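Local coordinates for axin interactor, dorsalization-associated protein (Danio rerio, PDB 2QZQ) that acts as a ventralizing factor in the embryo, binding axin and disrupting its homodimers to inhibit axin-mediated JNK activation, here represented by its C-terminal C2 domain, at residues A[8-13]-A[74-79]; A[88-93]-A[102-107]. One frame throughout, in Å; residues are numbered along the deposited sequence.

Overall arrangement
Both contacts belong to the C-terminal C2 domain, an all-beta sandwich, and lie on opposite sides of the chain's centre: their centres are about 27 Å apart, their nearest atoms about 11 Å, and they do not touch. Along the chain they come in series, contact 1 closing before contact 2 opens. Contact 1 is a surface contact of two loops, one leading into strand 15-24 and one leaving strand 64-72, which are neighbours in the antiparallel order. Contact 2 pairs strands 85-94 and 99-109 as a hairpin, closer to the centre. One thus ties loops at the domain's edge, the other builds the sheet; segment 8-13 also falls in the probable axin-binding region.

Contact 1 (A[8-13]-A[74-79]); sequences PSEPGM and QRHLEK
Glu10 and His76 meet at about a right angle, CB of the glutamate over one face of the imidazole. The first torsion of Glu10 sets CG anti to the carbonyl carbon (chi1 -77°), where it passes the CE1 and NE2 side of the ring, 3.8 Å from His76 CE1. Glu10 CB makes a CH-pi contact 4.2 Å from the His76 ring centroid, and OE1 rides above the same ring, offset toward the rim. The carboxylate plane is turned 36° from the imidazole. At the ring's edge, near its plane, NE2 of His76 gives a weak hydrogen bond to the Pro8 O, 3.0 Å long and bent at the hydrogen. Lys79 crosses Glu10 at about a right angle and brings NZ to Glu10 OE1 in a salt bridge; the modelled 2.5 Å is very short, so its exact length is doubtful. Selenomethionine Met13 sets CB 3.8 Å from His76 CD2, approaching the ring obliquely. Its chain then bends at chi2 (-73°), and SE ends 4.0 Å from Glu78 CB. Glu78 OE1 approaches Met13 CA, 3.4 Å away, while OE2 takes a hydrogen bond from a water that also donates to Gly12 O. That OE2 bonds Thr14 OG1 as well. A type II turn from Glu10 to Met13 carries the first loop into strand 15-24, whose Leu15 touches His76 and Leu16 touches Leu77; the second loop follows strand 64-72.

Contact 2 (A[88-93]-A[102-107]); sequences FEFKHY and TKCFAF
With CG anti to the backbone N in both Phe90 (chi1 177°) and Lys103 (chi1 -177°), the side chains lie side by side, pointing the same way. Lys103 CB lies at the edge of the Phe90 ring, near its plane, 3.9 Å from CD2, and Lys103 CD touches CD2 and CE2. Cys104 turns SG between its own N and carbonyl carbon (chi1 57°), close to Phe90 CB and in an oblique sulfur-aromatic contact with the ring. The setting is an antiparallel beta hairpin of the C2 sandwich, with a beta bulge between Phe90 and Lys91. Phe90 bonds two successive residues there: its N reaches Cys104 O, and Lys103 N reaches Phe90 O at 2.9 Å. Phe88 and Ala106 form a hydrogen-bonded pair, Phe88 N to Ala106 O and Ala106 N to Phe88 O both 2.8 Å. Phe88 CD2 packs on Ala106 CB, and Leu144 touches both residues. On the other face, Glu89 and Phe105 form a non-hydrogen-bonded pair, Glu89 CG 4.0 Å from Phe105 CB. Lys91 runs extended past Thr102, its CE 3.6 Å from OG1, before NZ bonds Thr37 OG1 of strand 34-41; an alanine here would probably leave Thr37 without that donor and Thr102 OG1 without its aliphatic neighbour. Lys103 NZ forms a salt bridge with Asp27. Glu89 OE2, also bonded to Thr127 OG1, accepts a hydrogen bond from a water 2.7 Å from both OE2 and Thr102 OG1.

Contact 1 (A[8-13]-A[74-79])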
ATOM      1  N   PRO A   8      12.745   4.761  15.742  1.00 31.14           N
ATOM      2  CA  PRO A   8      13.116   4.275  17.077  1.00 31.32           C
ATOM      3  C   PRO A   8      11.844   4.105  17.912  1.00 30.89           C
ATOM      4  O   PRO A   8      10.913   4.907  17.781  1.00 30.42           O
ATOM      5  CB  PRO A   8      13.961   5.420  17.662  1.00 30.81           C
ATOM      6  CG  PRO A   8      13.660   6.625  16.827  1.00 32.72           C
ATOM      7  CD  PRO A   8      13.267   6.115  15.455  1.00 31.25           C
ATOM      8  N   SER A   9      11.802   3.077  18.745  1.00 31.47           N
ATOM      9  CA  SER A   9      10.662   2.884  19.631  1.00 32.40           C
ATOM     10  C   SER A   9      10.591   3.979  20.705  1.00 31.78           C
ATOM     11  O   SER A   9      11.615   4.513  21.136  1.00 31.45           O
ATOM     12  CB  SER A   9      10.675   1.483  20.240  1.00 32.43           C
ATOM     13  OG  SER A   9      11.803   1.306  21.070  1.00 37.14           O
ATOM     14  N   GLU A  10       9.368   4.355  21.069  1.00 31.41           N
ATOM     15  CA  GLU A  10       9.122   5.331  22.122  1.00 30.50           C
ATOM     16  C   GLU A  10       8.261   4.649  23.188  1.00 28.53           C
ATOM     17  O   GLU A  10       7.295   3.940  22.864  1.00 27.51           O
ATOM     18  CB  GLU A  10       8.464   6.608  21.580  1.00 30.81           C
ATOM     19  CG  GLU A  10       9.467   7.519  20.872  1.00 32.73           C
ATOM     20  CD  GLU A  10       8.835   8.701  20.162  1.00 34.37           C
ATOM     21  OE1 GLU A  10       7.754   9.152  20.604  1.00 37.16           O
ATOM     22  OE2 GLU A  10       9.437   9.199  19.164  1.00 38.09           O
ATOM     23  N   PRO A  11       8.649   4.801  24.462  1.00 26.98           N
ATOM     24  CA  PRO A  11       7.853   4.151  25.509  1.00 25.83           C
ATOM     25  C   PRO A  11       6.362   4.500  25.433  1.00 24.44           C
ATOM     26  O   PRO A  11       5.994   5.668  25.261  1.00 24.05           O
ATOM     27  CB  PRO A  11       8.500   4.663  26.811  1.00 25.93           C
ATOM     28  CG  PRO A  11       9.959   4.955  26.399  1.00 25.77           C
ATOM     29  CD  PRO A  11       9.837   5.510  25.004  1.00 26.63           C
ATOM     30  N   GLY A  12       5.523   3.471  25.563  1.00 25.04           N
ATOM     31  CA  GLY A  12       4.062   3.630  25.588  1.00 25.53           C
ATOM     32  C   GLY A  12       3.407   3.894  24.240  1.00 26.53           C
ATOM     33  O   GLY A  12       2.194   4.143  24.165  1.00 26.65           O
HETATM   34  N   MSE A  13       4.206   3.839  23.177  1.00 26.74           N
HETATM   35  CA  MSE A  13       3.724   4.115  21.815  1.00 27.41           C
HETATM   36  C   MSE A  13       3.905   2.882  20.928  1.00 26.60           C
HETATM   37  O   MSE A  13       4.627   1.941  21.273  1.00 27.13           O
HETATM   38  CB  MSE A  13       4.450   5.322  21.192  1.00 28.52           C
HETATM   39  CG  MSE A  13       4.508   6.570  22.028  1.00 30.47           C
HETATM   40 SE   MSE A  13       2.839   7.530  22.195  1.00 41.41          SE
HETATM   41  CE  MSE A  13       3.345   8.858  23.660  1.00 33.71           C
ATOM     42  N   GLN A  74       5.931   5.431   9.158  1.00 22.51           N
ATOM     43  CA  GLN A  74       6.847   6.430   9.695  1.00 23.13           C
ATOM     44  C   GLN A  74       6.201   7.393  10.683  1.00 23.11           C
ATOM     45  O   GLN A  74       6.456   8.594  10.671  1.00 23.45           O
ATOM     46  CB  GLN A  74       7.509   7.191   8.542  1.00 23.48           C
ATOM     47  CG  GLN A  74       8.384   6.286   7.683  1.00 22.79           C
ATOM     48  CD  GLN A  74       9.599   5.781   8.441  1.00 23.58           C
ATOM     49  OE1 GLN A  74      10.400   6.583   8.936  1.00 27.10           O
ATOM     50  NE2 GLN A  74       9.753   4.471   8.527  1.00 20.12           N
ATOM     51  N   ARG A  75       5.352   6.853  11.545  1.00 23.75           N
ATOM     52  CA  ARG A  75       4.877   7.605  12.701  1.00 24.29           C
ATOM     53  C   ARG A  75       4.299   6.634  13.715  1.00 23.87           C
ATOM     54  O   ARG A  75       3.588   5.691  13.355  1.00 22.90           O
ATOM     55  CB  ARG A  75       3.840   8.675  12.322  1.00 24.55           C
ATOM     56  CG  ARG A  75       3.739   9.792  13.365  1.00 26.35           C
ATOM     57  CD  ARG A  75       2.519  10.717  13.153  1.00 26.64           C
ATOM     58  NE  ARG A  75       2.756  11.692  12.088  1.00 29.38           N
ATOM     59  CZ  ARG A  75       2.007  12.769  11.856  1.00 30.97           C
ATOM     60  NH1 ARG A  75       0.955  13.041  12.618  1.00 29.85           N
ATOM     61  NH2 ARG A  75       2.315  13.584  10.852  1.00 28.74           N
ATOM     62  N   HIS A  76       4.606   6.871  14.985  1.00 22.91           N
ATOM     63  CA  HIS A  76       3.943   6.126  16.069  1.00 23.64           C
ATOM     64  C   HIS A  76       2.431   6.279  15.953  1.00 22.74           C
ATOM     65  O   HIS A  76       1.915   7.378  15.754  1.00 23.78           O
ATOM     66  CB  HIS A  76       4.488   6.564  17.449  1.00 23.42           C
ATOM     67  CG  HIS A  76       5.951   6.284  17.618  1.00 24.39           C
ATOM     68  ND1 HIS A  76       6.927   7.162  17.196  1.00 26.30           N
ATOM     69  CD2 HIS A  76       6.602   5.207  18.113  1.00 24.43           C
ATOM     70  CE1 HIS A  76       8.119   6.644  17.443  1.00 25.88           C
ATOM     71  NE2 HIS A  76       7.949   5.455  17.996  1.00 25.88           N
ATOM     72  N   LEU A  77       1.722   5.159  16.030  1.00 24.09           N
ATOM     73  CA  LEU A  77       0.272   5.130  15.750  1.00 23.93           C
ATOM     74  C   LEU A  77      -0.548   6.138  16.550  1.00 24.15           C
ATOM     75  O   LEU A  77      -1.435   6.772  16.000  1.00 23.85           O
ATOM     76  CB  LEU A  77      -0.301   3.717  15.925  1.00 23.88           C
ATOM     77  CG  LEU A  77       0.211   2.616  15.001  1.00 25.03           C
ATOM     78  CD1 LEU A  77      -0.488   1.295  15.291  1.00 21.93           C
ATOM     79  CD2 LEU A  77       0.076   3.033  13.517  1.00 23.07           C
ATOM     80  N   GLU A  78      -0.226   6.306  17.838  1.00 24.64           N
ATOM     81  CA  GLU A  78      -0.975   7.207  18.729  1.00 24.80           C
ATOM     82  C   GLU A  78      -0.864   8.683  18.338  1.00 25.27           C
ATOM     83  O   GLU A  78      -1.655   9.527  18.796  1.00 24.59           O
ATOM     84  CB  GLU A  78      -0.550   6.981  20.197  1.00 25.23           C
ATOM     85  CG  GLU A  78      -0.849   5.571  20.730  1.00 25.07           C
ATOM     86  CD  GLU A  78       0.231   4.560  20.400  1.00 25.17           C
ATOM     87  OE1 GLU A  78       1.199   4.942  19.720  1.00 27.73           O
ATOM     88  OE2 GLU A  78       0.138   3.387  20.824  1.00 25.32           O
ATOM     89  N   LYS A  79       0.090   8.987  17.453  1.00 25.70           N
ATOM     90  CA  LYS A  79       0.323  10.358  16.982  1.00 26.67           C
ATOM     91  C   LYS A  79      -0.329  10.682  15.639  1.00 26.29           C
ATOM     92  O   LYS A  79      -0.320  11.852  15.185  1.00 26.74           O
ATOM     93  CB  LYS A  79       1.820  10.644  16.915  1.00 26.97           C
ATOM     94  CG  LYS A  79       2.499  10.647  18.265  1.00 29.37           C
ATOM     95  CD  LYS A  79       3.996  10.764  18.098  1.00 33.61           C
ATOM     96  CE  LYS A  79       4.738  10.481  19.390  1.00 34.80           C
ATOM     97  NZ  LYS A  79       6.164  10.228  19.079  1.00 37.30           N
TER
HETATM   98  O   HOH W   1      -0.162   2.792  23.562  1.00 36.50           O

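Contact 2 (A[88-93]-A[102-107])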
ATOM      1  N   PHE A  88      -1.878   2.374  -0.701  1.00 15.20           N
ATOM      2  CA  PHE A  88      -0.990   1.472  -1.393  1.00 14.97           C
ATOM      3  C   PHE A  88      -1.360   1.663  -2.849  1.00 15.35           C
ATOM      4  O   PHE A  88      -2.495   1.368  -3.223  1.00 14.57           O
ATOM      5  CB  PHE A  88      -1.252   0.011  -0.989  1.00 15.76           C
ATOM      6  CG  PHE A  88      -1.244  -0.193   0.493  1.00 16.21           C
ATOM      7  CD1 PHE A  88      -0.089  -0.579   1.147  1.00 16.88           C
ATOM      8  CD2 PHE A  88      -2.388   0.087   1.244  1.00 18.97           C
ATOM      9  CE1 PHE A  88      -0.076  -0.726   2.554  1.00 20.67           C
ATOM     10  CE2 PHE A  88      -2.379  -0.065   2.618  1.00 19.48           C
ATOM     11  CZ  PHE A  88      -1.220  -0.448   3.273  1.00 18.53           C
ATOM     12  N   GLU A  89      -0.440   2.242  -3.614  1.00 15.01           N
ATOM     13  CA  GLU A  89      -0.662   2.502  -5.051  1.00 15.51           C
ATOM     14  C   GLU A  89       0.232   1.566  -5.830  1.00 15.23           C
ATOM     15  O   GLU A  89       1.433   1.599  -5.645  1.00 15.81           O
ATOM     16  CB  GLU A  89      -0.291   3.929  -5.407  1.00 14.98           C
ATOM     17  CG  GLU A  89      -1.196   4.986  -4.785  1.00 16.75           C
ATOM     18  CD  GLU A  89      -0.731   6.376  -5.138  1.00 19.84           C
ATOM     19  OE1 GLU A  89       0.250   6.843  -4.517  1.00 21.89           O
ATOM     20  OE2 GLU A  89      -1.334   6.974  -6.044  1.00 20.29           O
ATOM     21  N   PHE A  90      -0.373   0.752  -6.690  1.00 15.08           N
ATOM     22  CA  PHE A  90       0.352  -0.188  -7.513  1.00 15.52           C
ATOM     23  C   PHE A  90       0.730   0.516  -8.809  1.00 15.55           C
ATOM     24  O   PHE A  90      -0.130   1.038  -9.522  1.00 14.94           O
ATOM     25  CB  PHE A  90      -0.494  -1.411  -7.794  1.00 15.67           C
ATOM     26  CG  PHE A  90       0.166  -2.408  -8.713  1.00 15.73           C
ATOM     27  CD1 PHE A  90       0.926  -3.435  -8.201  1.00 14.17           C
ATOM     28  CD2 PHE A  90       0.022  -2.290 -10.104  1.00 13.72           C
ATOM     29  CE1 PHE A  90       1.536  -4.358  -9.071  1.00 17.24           C
ATOM     30  CE2 PHE A  90       0.610  -3.178 -10.960  1.00 14.81           C
ATOM     31  CZ  PHE A  90       1.371  -4.229 -10.445  1.00 15.85           C
ATOM     32  N   LYS A  91       2.040   0.556  -9.067  1.00 15.84           N
ATOM     33  CA  LYS A  91       2.589   1.261 -10.221  1.00 15.78           C
ATOM     34  C   LYS A  91       3.380   0.310 -11.100  1.00 16.10           C
ATOM     35  O   LYS A  91       3.942  -0.677 -10.621  1.00 16.51           O
ATOM     36  CB  LYS A  91       3.466   2.397  -9.734  1.00 15.78           C
ATOM     37  CG  LYS A  91       2.647   3.529  -9.032  1.00 16.57           C
ATOM     38  CD  LYS A  91       3.540   4.624  -8.543  1.00 15.54           C
ATOM     39  CE  LYS A  91       2.792   5.628  -7.701  1.00 17.42           C
ATOM     40  NZ  LYS A  91       3.764   6.593  -7.094  1.00 18.08           N
ATOM     41  N   HIS A  92       3.436   0.622 -12.397  1.00 16.16           N
ATOM     42  CA  HIS A  92       4.076  -0.253 -13.361  1.00 15.41           C
ATOM     43  C   HIS A  92       4.447   0.568 -14.603  1.00 15.70           C
ATOM     44  O   HIS A  92       3.908   1.677 -14.837  1.00 15.17           O
ATOM     45  CB  HIS A  92       3.205  -1.492 -13.689  1.00 15.47           C
ATOM     46  CG  HIS A  92       1.940  -1.176 -14.440  1.00 17.33           C
ATOM     47  ND1 HIS A  92       0.945  -0.363 -13.931  1.00 22.09           N
ATOM     48  CD2 HIS A  92       1.523  -1.542 -15.673  1.00 18.11           C
ATOM     49  CE1 HIS A  92      -0.024  -0.244 -14.820  1.00 20.21           C
ATOM     50  NE2 HIS A  92       0.297  -0.956 -15.881  1.00 23.43           N
ATOM     51  N   TYR A  93       5.375   0.009 -15.371  1.00 15.32           N
ATOM     52  CA  TYR A  93       5.898   0.681 -16.567  1.00 16.79           C
ATOM     53  C   TYR A  93       5.037   0.317 -17.761  1.00 16.06           C
ATOM     54  O   TYR A  93       4.882  -0.862 -18.056  1.00 16.33           O
ATOM     55  CB  TYR A  93       7.338   0.198 -16.833  1.00 17.00           C
ATOM     56  CG  TYR A  93       7.927   0.769 -18.116  1.00 17.49           C
ATOM     57  CD1 TYR A  93       8.318   2.101 -18.171  1.00 18.15           C
ATOM     58  CD2 TYR A  93       8.068  -0.022 -19.259  1.00 18.89           C
ATOM     59  CE1 TYR A  93       8.873   2.657 -19.346  1.00 18.25           C
ATOM     60  CE2 TYR A  93       8.624   0.514 -20.432  1.00 20.26           C
ATOM     61  CZ  TYR A  93       9.012   1.851 -20.469  1.00 18.03           C
ATOM     62  OH  TYR A  93       9.553   2.405 -21.625  1.00 20.20           O
ATOM     63  N   THR A 102       0.132   4.701 -12.443  1.00 19.63           N
ATOM     64  CA  THR A 102      -0.577   4.122 -11.311  1.00 19.35           C
ATOM     65  C   THR A 102      -1.769   3.379 -11.901  1.00 18.24           C
ATOM     66  O   THR A 102      -2.568   3.961 -12.613  1.00 19.20           O
ATOM     67  CB  THR A 102      -1.096   5.201 -10.371  1.00 19.83           C
ATOM     68  OG1 THR A 102      -0.003   6.003  -9.927  1.00 23.51           O
ATOM     69  CG2 THR A 102      -1.766   4.561  -9.169  1.00 20.91           C
ATOM     70  N   LYS A 103      -1.857   2.082 -11.644  1.00 16.08           N
ATOM     71  CA  LYS A 103      -2.932   1.260 -12.172  1.00 15.90           C
ATOM     72  C   LYS A 103      -4.128   1.303 -11.241  1.00 15.79           C
ATOM     73  O   LYS A 103      -5.285   1.395 -11.662  1.00 15.95           O
ATOM     74  CB  LYS A 103      -2.434  -0.180 -12.232  1.00 15.50           C
ATOM     75  CG  LYS A 103      -3.418  -1.191 -12.834  1.00 16.32           C
ATOM     76  CD  LYS A 103      -2.659  -2.522 -12.986  1.00 19.58           C
ATOM     77  CE  LYS A 103      -3.492  -3.561 -13.652  1.00 22.62           C
ATOM     78  NZ  LYS A 103      -3.582  -3.221 -15.105  1.00 24.45           N
ATOM     79  N   CYS A 104      -3.845   1.206  -9.950  1.00 15.38           N
ATOM     80  CA  CYS A 104      -4.925   1.044  -8.974  1.00 14.67           C
ATOM     81  C   CYS A 104      -4.367   1.319  -7.598  1.00 14.17           C
ATOM     82  O   CYS A 104      -3.154   1.459  -7.424  1.00 14.42           O
ATOM     83  CB  CYS A 104      -5.499  -0.380  -9.070  1.00 13.79           C
ATOM     84  SG  CYS A 104      -4.237  -1.702  -8.833  1.00 16.48           S
ATOM     85  N   PHE A 105      -5.261   1.432  -6.619  1.00 14.24           N
ATOM     86  CA  PHE A 105      -4.851   1.691  -5.254  1.00 14.03           C
ATOM     87  C   PHE A 105      -5.759   0.987  -4.232  1.00 14.52           C
ATOM     88  O   PHE A 105      -6.896   0.572  -4.522  1.00 14.80           O
ATOM     89  CB  PHE A 105      -4.807   3.194  -4.976  1.00 13.91           C
ATOM     90  CG  PHE A 105      -6.183   3.858  -4.972  1.00 13.71           C
ATOM     91  CD1 PHE A 105      -6.811   4.200  -6.162  1.00 14.66           C
ATOM     92  CD2 PHE A 105      -6.837   4.114  -3.772  1.00 13.55           C
ATOM     93  CE1 PHE A 105      -8.061   4.819  -6.160  1.00 15.31           C
ATOM     94  CE2 PHE A 105      -8.104   4.739  -3.743  1.00 13.87           C
ATOM     95  CZ  PHE A 105      -8.720   5.083  -4.932  1.00 17.87           C
ATOM     96  N   ALA A 106      -5.222   0.853  -3.032  1.00 15.00           N
ATOM     97  CA  ALA A 106      -5.958   0.308  -1.894  1.00 14.70           C
ATOM     98  C   ALA A 106      -5.668   1.276  -0.777  1.00 14.93           C
ATOM     99  O   ALA A 106      -4.639   1.955  -0.779  1.00 13.73           O
ATOM    100  CB  ALA A 106      -5.430  -1.091  -1.527  1.00 14.87           C
ATOM    101  N   PHE A 107      -6.551   1.328   0.212  1.00 15.31           N
ATOM    102  CA  PHE A 107      -6.235   2.112   1.376  1.00 16.42           C
ATOM    103  C   PHE A 107      -6.796   1.434   2.597  1.00 18.04           C
ATOM    104  O   PHE A 107      -7.656   0.552   2.492  1.00 16.66           O
ATOM    105  CB  PHE A 107      -6.792   3.535   1.243  1.00 15.58           C
ATOM    106  CG  PHE A 107      -8.294   3.592   1.138  1.00 17.64           C
ATOM    107  CD1 PHE A 107      -8.931   3.378  -0.071  1.00 15.01           C
ATOM    108  CD2 PHE A 107      -9.071   3.847   2.274  1.00 18.54           C
ATOM    109  CE1 PHE A 107     -10.330   3.468  -0.178  1.00 16.34           C
ATOM    110  CE2 PHE A 107     -10.445   3.896   2.190  1.00 17.80           C
ATOM    111  CZ  PHE A 107     -11.086   3.723   0.984  1.00 17.41           C
TER
HETATM  112  O   HOH W   2      -0.715   8.108  -8.390  1.00 25.78           O